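Local coordinates for possible substrate binding protein of ABC transporter system (PDB 3N0X) that probably binds branched-chain amino acids or related solutes and delivers them to an ABC transporter for uptake, at residues M30-E33 with T39-L42; L32-K37 with G287-A292; T271-Q274 with P280-F283. One frame throughout, in Å; residues are numbered along the deposited sequence.

Contact 1: residues M30-E33 with T39-L42; sequences MGLE and TMTL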
loop_
_atom_site.group_PDB
_atom_site.type_symbol
_atom_site.label_atom_id
_atom_site.label_comp_id
_atom_site.label_asym_id
_atom_site.label_seq_id
_atom_site.Cartn_x
_atom_site.Cartn_y
_atom_site.Cartn_z
HETATM N N MSE A 30 14.155 12.142 -0.325
HETATM C CA MSE A 30 15.225 11.243 0.147
HETATM C C MSE A 30 15.582 10.187 -0.899
HETATM O O MSE A 30 16.757 9.829 -1.051
HETATM C CB MSE A 30 14.833 10.591 1.479
HETATM C CG MSE A 30 14.890 11.588 2.596
HETATM SE SE MSE A 30 14.541 10.823 4.336
HETATM C CE MSE A 30 16.191 9.868 4.529
ATOM N N GLY A 31 14.582 9.678 -1.623
ATOM C CA GLY A 31 14.856 8.749 -2.685
ATOM C C GLY A 31 15.650 9.325 -3.854
ATOM O O GLY A 31 16.539 8.663 -4.405
ATOM N N LEU A 32 15.330 10.573 -4.223
ATOM C CA LEU A 32 16.059 11.240 -5.294
ATOM C C LEU A 32 17.502 11.546 -4.833
ATOM O O LEU A 32 18.464 11.440 -5.608
ATOM C CB LEU A 32 15.334 12.521 -5.720
ATOM C CG LEU A 32 13.960 12.341 -6.391
ATOM C CD1 LEU A 32 13.253 13.695 -6.583
ATOM C CD2 LEU A 32 14.109 11.624 -7.783
ATOM N N GLU A 33 17.629 11.947 -3.575
ATOM C CA GLU A 33 18.939 12.143 -2.956
ATOM C C GLU A 33 19.767 10.831 -3.034
ATOM O O GLU A 33 20.932 10.799 -3.477
ATOM C CB GLU A 33 18.754 12.605 -1.508
ATOM C CG GLU A 33 20.067 12.566 -0.703
ATOM C CD GLU A 33 19.874 12.864 0.774
ATOM O OE1 GLU A 33 18.715 13.126 1.186
ATOM O OE2 GLU A 33 20.885 12.823 1.529
ATOM N N THR A 39 23.585 14.539 -5.613
ATOM C CA THR A 39 23.817 15.565 -6.631
ATOM C C THR A 39 22.536 16.184 -7.178
ATOM O O THR A 39 22.568 17.287 -7.733
ATOM C CB THR A 39 24.618 15.043 -7.839
ATOM O OG1 THR A 39 23.827 14.139 -8.622
ATOM C CG2 THR A 39 25.993 14.405 -7.376
HETATM N N MSE A 40 21.414 15.475 -7.041
HETATM C CA MSE A 40 20.161 15.883 -7.691
HETATM C C MSE A 40 20.331 16.139 -9.204
HETATM O O MSE A 40 19.666 16.990 -9.780
HETATM C CB MSE A 40 19.505 17.074 -6.952
HETATM C CG MSE A 40 19.031 16.757 -5.547
HETATM SE SE MSE A 40 17.622 15.386 -5.490
HETATM C CE MSE A 40 16.165 16.411 -6.168
ATOM N N THR A 41 21.254 15.419 -9.829
ATOM C CA THR A 41 21.421 15.448 -11.279
ATOM C C THR A 41 21.459 14.024 -11.768
ATOM O O THR A 41 21.969 13.144 -11.079
ATOM C CB THR A 41 22.717 16.130 -11.761
ATOM O OG1 THR A 41 23.854 15.331 -11.396
ATOM C CG2 THR A 41 22.839 17.534 -11.166
ATOM N N LEU A 42 20.922 13.820 -12.970
ATOM C CA LEU A 42 20.837 12.520 -13.608
ATOM C C LEU A 42 21.220 12.675 -15.071
ATOM O O LEU A 42 20.519 13.366 -15.820
ATOM C CB LEU A 42 19.398 11.972 -13.520
ATOM C CG LEU A 42 19.186 10.578 -14.123
ATOM C CD1 LEU A 42 19.965 9.509 -13.340
ATOM C CD2 LEU A 42 17.675 10.271 -14.120
#
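L32 and M40 carry the apolar part of the contact. M40 is selenomethionine, and its SE rests on L32 CB at 3.7 Å while its CE reaches L32 CD1 at 4.0 Å; the two side chains cross at about a right angle. M40 gets there by folding: chi1 and chi2 (-63°) bring SE to L32 CB, and chi3 (-73°) then turns CE toward L32 CB and CD1. SE also lies against the backbone, 3.9 Å from E33 N. Beyond it, L32 continues onto I47 and V49 of strand 45-53.

The polar bonds lie beside this packing, not across it. T39 OG1 accepts from T41 N at 3.1 Å with an N-H...O angle of 153°, an ST turn that shapes the chain around M40. M40 N is itself bonded to T36 OG1. The E33 side chain points away from 39-42, and its OE2 forms a salt bridge with R276 of helix 264-277.

No hydrogen bond joins the two segments, so a soft, polarisable selenium and a methyl group fit against leucine mainly through dispersion and burial, while polar bonds around them fix the course of the turn from helix 18-35 into strand 41-42.

Contact 2: residues L32-K37 with G287-A292; sequences LEYATK and GGFSAA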
loop_
_atom_site.group_PDB
_atom_site.type_symbol
_atom_site.label_atom_id
_atom_site.label_comp_id
_atom_site.label_asym_id
_atom_site.label_seq_id
_atom_site.Cartn_x
_atom_site.Cartn_y
_atom_site.Cartn_z
ATOM N N LEU A 32 15.330 10.573 -4.223
ATOM C CA LEU A 32 16.059 11.240 -5.294
ATOM C C LEU A 32 17.502 11.546 -4.833
ATOM O O LEU A 32 18.464 11.440 -5.608
ATOM C CB LEU A 32 15.334 12.521 -5.720
ATOM C CG LEU A 32 13.960 12.341 -6.391
ATOM C CD1 LEU A 32 13.253 13.695 -6.583
ATOM C CD2 LEU A 32 14.109 11.624 -7.783
ATOM N N GLU A 33 17.629 11.947 -3.575
ATOM C CA GLU A 33 18.939 12.143 -2.956
ATOM C C GLU A 33 19.767 10.831 -3.034
ATOM O O GLU A 33 20.932 10.799 -3.477
ATOM C CB GLU A 33 18.754 12.605 -1.508
ATOM C CG GLU A 33 20.067 12.566 -0.703
ATOM C CD GLU A 33 19.874 12.864 0.774
ATOM O OE1 GLU A 33 18.715 13.126 1.186
ATOM O OE2 GLU A 33 20.885 12.823 1.529
ATOM N N TYR A 34 19.155 9.724 -2.604
ATOM C CA TYR A 34 19.853 8.426 -2.626
ATOM C C TYR A 34 20.276 8.074 -4.055
ATOM O O TYR A 34 21.440 7.680 -4.298
ATOM C CB TYR A 34 18.960 7.325 -2.042
ATOM C CG TYR A 34 19.617 5.967 -2.032
ATOM C CD1 TYR A 34 19.479 5.094 -3.102
ATOM C CD2 TYR A 34 20.338 5.558 -0.925
ATOM C CE1 TYR A 34 20.127 3.837 -3.082
ATOM C CE2 TYR A 34 20.937 4.341 -0.875
ATOM C CZ TYR A 34 20.862 3.493 -1.945
ATOM O OH TYR A 34 21.506 2.279 -1.816
ATOM N N ALA A 35 19.338 8.188 -4.999
ATOM C CA ALA A 35 19.547 7.722 -6.392
ATOM C C ALA A 35 20.639 8.486 -7.071
ATOM O O ALA A 35 21.292 7.939 -7.957
ATOM C CB ALA A 35 18.263 7.857 -7.188
ATOM N N THR A 36 20.836 9.744 -6.682
ATOM C CA THR A 36 21.782 10.647 -7.335
ATOM C C THR A 36 23.018 10.916 -6.500
ATOM O O THR A 36 23.823 11.806 -6.834
ATOM C CB THR A 36 21.099 12.001 -7.680
ATOM O OG1 THR A 36 20.723 12.721 -6.481
ATOM C CG2 THR A 36 19.883 11.784 -8.578
ATOM N N LYS A 37 23.197 10.156 -5.403
ATOM C CA LYS A 37 24.327 10.342 -4.486
ATOM C C LYS A 37 24.433 11.783 -4.025
ATOM O O LYS A 37 25.548 12.336 -3.887
ATOM C CB LYS A 37 25.650 9.902 -5.097
ATOM C CG LYS A 37 25.705 8.431 -5.391
ATOM C CD LYS A 37 27.073 8.052 -5.957
ATOM C CE LYS A 37 27.091 6.621 -6.472
ATOM N NZ LYS A 37 27.126 5.661 -5.367
ATOM N N GLY A 287 6.923 4.568 0.204
ATOM C CA GLY A 287 6.332 4.685 -1.117
ATOM C C GLY A 287 6.817 5.862 -1.941
ATOM O O GLY A 287 7.067 5.731 -3.147
ATOM N N GLY A 288 7.031 7.002 -1.299
ATOM C CA GLY A 288 7.567 8.147 -2.027
ATOM C C GLY A 288 8.958 7.864 -2.531
ATOM O O GLY A 288 9.323 8.251 -3.629
ATOM N N PHE A 289 9.730 7.172 -1.712
ATOM C CA PHE A 289 11.096 6.760 -2.071
ATOM C C PHE A 289 11.044 5.815 -3.255
ATOM O O PHE A 289 11.826 5.916 -4.207
ATOM C CB PHE A 289 11.758 6.103 -0.840
ATOM C CG PHE A 289 13.262 6.022 -0.856
ATOM C CD1 PHE A 289 13.936 5.309 -1.816
ATOM C CD2 PHE A 289 13.994 6.602 0.171
ATOM C CE1 PHE A 289 15.362 5.186 -1.775
ATOM C CE2 PHE A 289 15.367 6.493 0.251
ATOM C CZ PHE A 289 16.041 5.767 -0.727
ATOM N N SER A 290 10.117 4.858 -3.215
ATOM C CA SER A 290 9.948 3.916 -4.303
ATOM C C SER A 290 9.605 4.618 -5.612
ATOM O O SER A 290 10.142 4.253 -6.684
ATOM C CB SER A 290 8.885 2.877 -3.959
ATOM O OG SER A 290 9.270 2.189 -2.768
ATOM N N ALA A 291 8.709 5.604 -5.559
ATOM C CA ALA A 291 8.400 6.387 -6.745
ATOM C C ALA A 291 9.622 7.140 -7.289
ATOM O O ALA A 291 9.806 7.187 -8.532
ATOM C CB ALA A 291 7.246 7.351 -6.479
ATOM N N ALA A 292 10.446 7.678 -6.408
ATOM C CA ALA A 292 11.657 8.362 -6.819
ATOM C C ALA A 292 12.520 7.411 -7.607
ATOM O O ALA A 292 13.106 7.756 -8.651
ATOM C CB ALA A 292 12.429 8.930 -5.564
#
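F289 reaches across from helix 283-302 to Y34 of helix 18-35. At its CB the side chain sets out with CG on the far side from the backbone N (chi1 -161°), and this swings the ring in between the helices. One face of the ring lies on the backbone of the preceding turn of helix 18-35. G31 N stands over F289 CD2 at 3.6 Å, and M30 O over F289 CE2 at 3.8 Å. The tip, CZ, ends 3.6 Å from Y34 CB, close to where the tyrosine ring begins. The rings of Y34 and F289 are obliquely inclined, with centroids 5.8 Å apart and planes at 51°. W268 and I265 of helix 264-277 touch both aromatic residues, so the pair belongs to a three-helix junction.

One turn further along, A292 CB packs 3.6 Å from L32 N and 3.8 Å from L32 CG. A methyl this short lets the backbones close in, with L32 CA and A292 CA 5.5 Å apart.

L32 O is gripped twice within its own segment: T36 OG1 donates at 2.7 Å, and T36 N approaches from the opposite face of the carbonyl. K37, with positive phi, is the C-prime residue of a Schellman motif.

With no hydrogen bond between the segments, the helices are held by hydrocarbon and aromatic surface: small residues, G31 beside F289 and A292 beside L32, allow the close approach, and the phenylalanine ring lies flat on the helix backbone with its CZ against Y34.

Contact 3: residues T271-Q274 with P280-F283; sequences TEHQ and PPDF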
loop_
_atom_site.group_PDB
_atom_site.type_symbol
_atom_site.label_atom_id
_atom_site.label_comp_id
_atom_site.label_asym_id
_atom_site.label_seq_id
_atom_site.Cartn_x
_atom_site.Cartn_y
_atom_site.Cartn_z
ATOM N N THR A 271 18.145 4.875 8.945
ATOM C CA THR A 271 19.157 5.563 9.728
ATOM C C THR A 271 19.108 7.070 9.546
ATOM O O THR A 271 19.119 7.859 10.523
ATOM C CB THR A 271 20.524 5.027 9.368
ATOM O OG1 THR A 271 20.576 3.639 9.721
ATOM C CG2 THR A 271 21.630 5.781 10.119
ATOM N N GLU A 272 18.992 7.503 8.297
ATOM C CA GLU A 272 19.005 8.925 8.017
ATOM C C GLU A 272 17.714 9.601 8.427
ATOM O O GLU A 272 17.714 10.740 8.861
ATOM C CB GLU A 272 19.298 9.139 6.533
ATOM C CG GLU A 272 19.739 10.520 6.219
ATOM C CD GLU A 272 21.014 10.976 6.956
ATOM O OE1 GLU A 272 21.983 10.196 7.072
ATOM O OE2 GLU A 272 21.025 12.132 7.393
ATOM N N HIS A 273 16.594 8.899 8.269
ATOM C CA HIS A 273 15.302 9.444 8.675
ATOM C C HIS A 273 15.303 9.651 10.178
ATOM O O HIS A 273 14.831 10.675 10.683
ATOM C CB HIS A 273 14.159 8.527 8.224
ATOM C CG HIS A 273 12.799 9.171 8.237
ATOM N ND1 HIS A 273 12.068 9.340 9.396
ATOM C CD2 HIS A 273 12.038 9.691 7.233
ATOM C CE1 HIS A 273 10.909 9.912 9.103
ATOM N NE2 HIS A 273 10.858 10.137 7.801
ATOM N N GLN A 274 15.876 8.719 10.916
ATOM C CA GLN A 274 15.920 8.872 12.386
ATOM C C GLN A 274 16.829 10.017 12.774
ATOM O O GLN A 274 16.499 10.789 13.685
ATOM C CB GLN A 274 16.349 7.580 13.094
ATOM C CG GLN A 274 16.110 7.623 14.645
ATOM C CD GLN A 274 14.651 7.437 15.034
ATOM O OE1 GLN A 274 13.862 6.852 14.290
ATOM N NE2 GLN A 274 14.285 7.954 16.216
ATOM N N PRO A 280 11.031 7.053 12.848
ATOM C CA PRO A 280 11.232 6.158 11.718
ATOM C C PRO A 280 10.362 6.498 10.503
ATOM O O PRO A 280 9.321 7.223 10.628
ATOM C CB PRO A 280 10.855 4.785 12.273
ATOM C CG PRO A 280 10.138 5.031 13.542
ATOM C CD PRO A 280 10.153 6.467 13.870
ATOM N N PRO A 281 10.787 6.011 9.318
ATOM C CA PRO A 281 9.963 6.133 8.139
ATOM C C PRO A 281 8.709 5.285 8.274
ATOM O O PRO A 281 8.731 4.246 8.937
ATOM C CB PRO A 281 10.855 5.595 7.021
ATOM C CG PRO A 281 11.804 4.672 7.680
ATOM C CD PRO A 281 12.000 5.194 9.083
ATOM N N ASP A 282 7.654 5.717 7.604
ATOM C CA ASP A 282 6.351 5.003 7.580
ATOM C C ASP A 282 5.974 4.635 6.123
ATOM O O ASP A 282 6.769 4.822 5.173
ATOM C CB ASP A 282 5.309 5.896 8.281
ATOM C CG ASP A 282 4.159 5.099 8.995
ATOM O OD1 ASP A 282 3.890 3.927 8.635
ATOM O OD2 ASP A 282 3.512 5.731 9.894
ATOM N N PHE A 283 4.763 4.085 5.940
ATOM C CA PHE A 283 4.280 3.660 4.615
ATOM C C PHE A 283 4.585 4.697 3.543
ATOM O O PHE A 283 5.078 4.381 2.457
ATOM C CB PHE A 283 2.739 3.484 4.593
ATOM C CG PHE A 283 2.200 2.156 5.121
ATOM C CD1 PHE A 283 2.870 1.357 6.038
ATOM C CD2 PHE A 283 0.946 1.745 4.705
ATOM C CE1 PHE A 283 2.273 0.160 6.514
ATOM C CE2 PHE A 283 0.405 0.541 5.120
ATOM C CZ PHE A 283 1.061 -0.230 6.045
#
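In H273 a chi1 of -163° sends the imidazole out from helix 264-277 toward the returning chain, and chi2 of -79° turns the ring so that one face lies against the peptide between P280 and P281. P281 N lies over that face, off centre, 3.5 Å from the plane of the H273 ring. ND1 of H273 comes within 3.5 Å of P280 C, and CE1 of H273 lies the same distance, 3.5 Å, from P280 O. The pyrrolidine of P281 runs past the histidine in the opposite direction, its CD 4.1 Å from H273 CB. The packing is thus a flat ring laid on a flat peptide group, with the proline ring at its near end.

The polar edge of the imidazole is engaged too: ND1 bonds to the carbonyl oxygen of A279, which fixes the ring's rotation, and F277 meets the ring edge-to-face. With an alanine in place of H273, A279 O is likely to lose its ring N-H partner and the P280-P281 peptide the flat surface it lies on. Q274 stands by the ring of P280, its CA 5.5 Å from P280 CA.

Past the prolines, D282 occupies the N-cap position of helix 283-302 without capping it by its side chain. D282 OD1 instead accepts from F283 N at 2.8 Å, while OD2 takes a bond from L238 N.

The whole is a helix-loop-helix connection, in which a histidine from the last turns of one helix packs against an extended diproline linker leading into the next, within the periplasmic binding protein fold.

How the contacts relate
Contacts 1 and 2 begin on the same part of helix 18-35, share L32 and E33, and have centres about 7 Å apart: contact 1 joins the helix to the turn into strand 41-42, contact 2 to helix 283-302. Contact 3, centred about 17 Å from contact 1 and 13 Å from contact 2, is nested in the long loop that contact 2 closes, and its linker leads into the helix used there. Contacts 1 and 3 touch where M30 CE lies 3.9 Å from H273 N. Helices 264-277 and 283-302 both meet helix 18-35, which flanks the sheet containing strands 5-11 and 45-53, consistent with the chain's late return to the N-terminal lobe in leucine-binding-protein relatives.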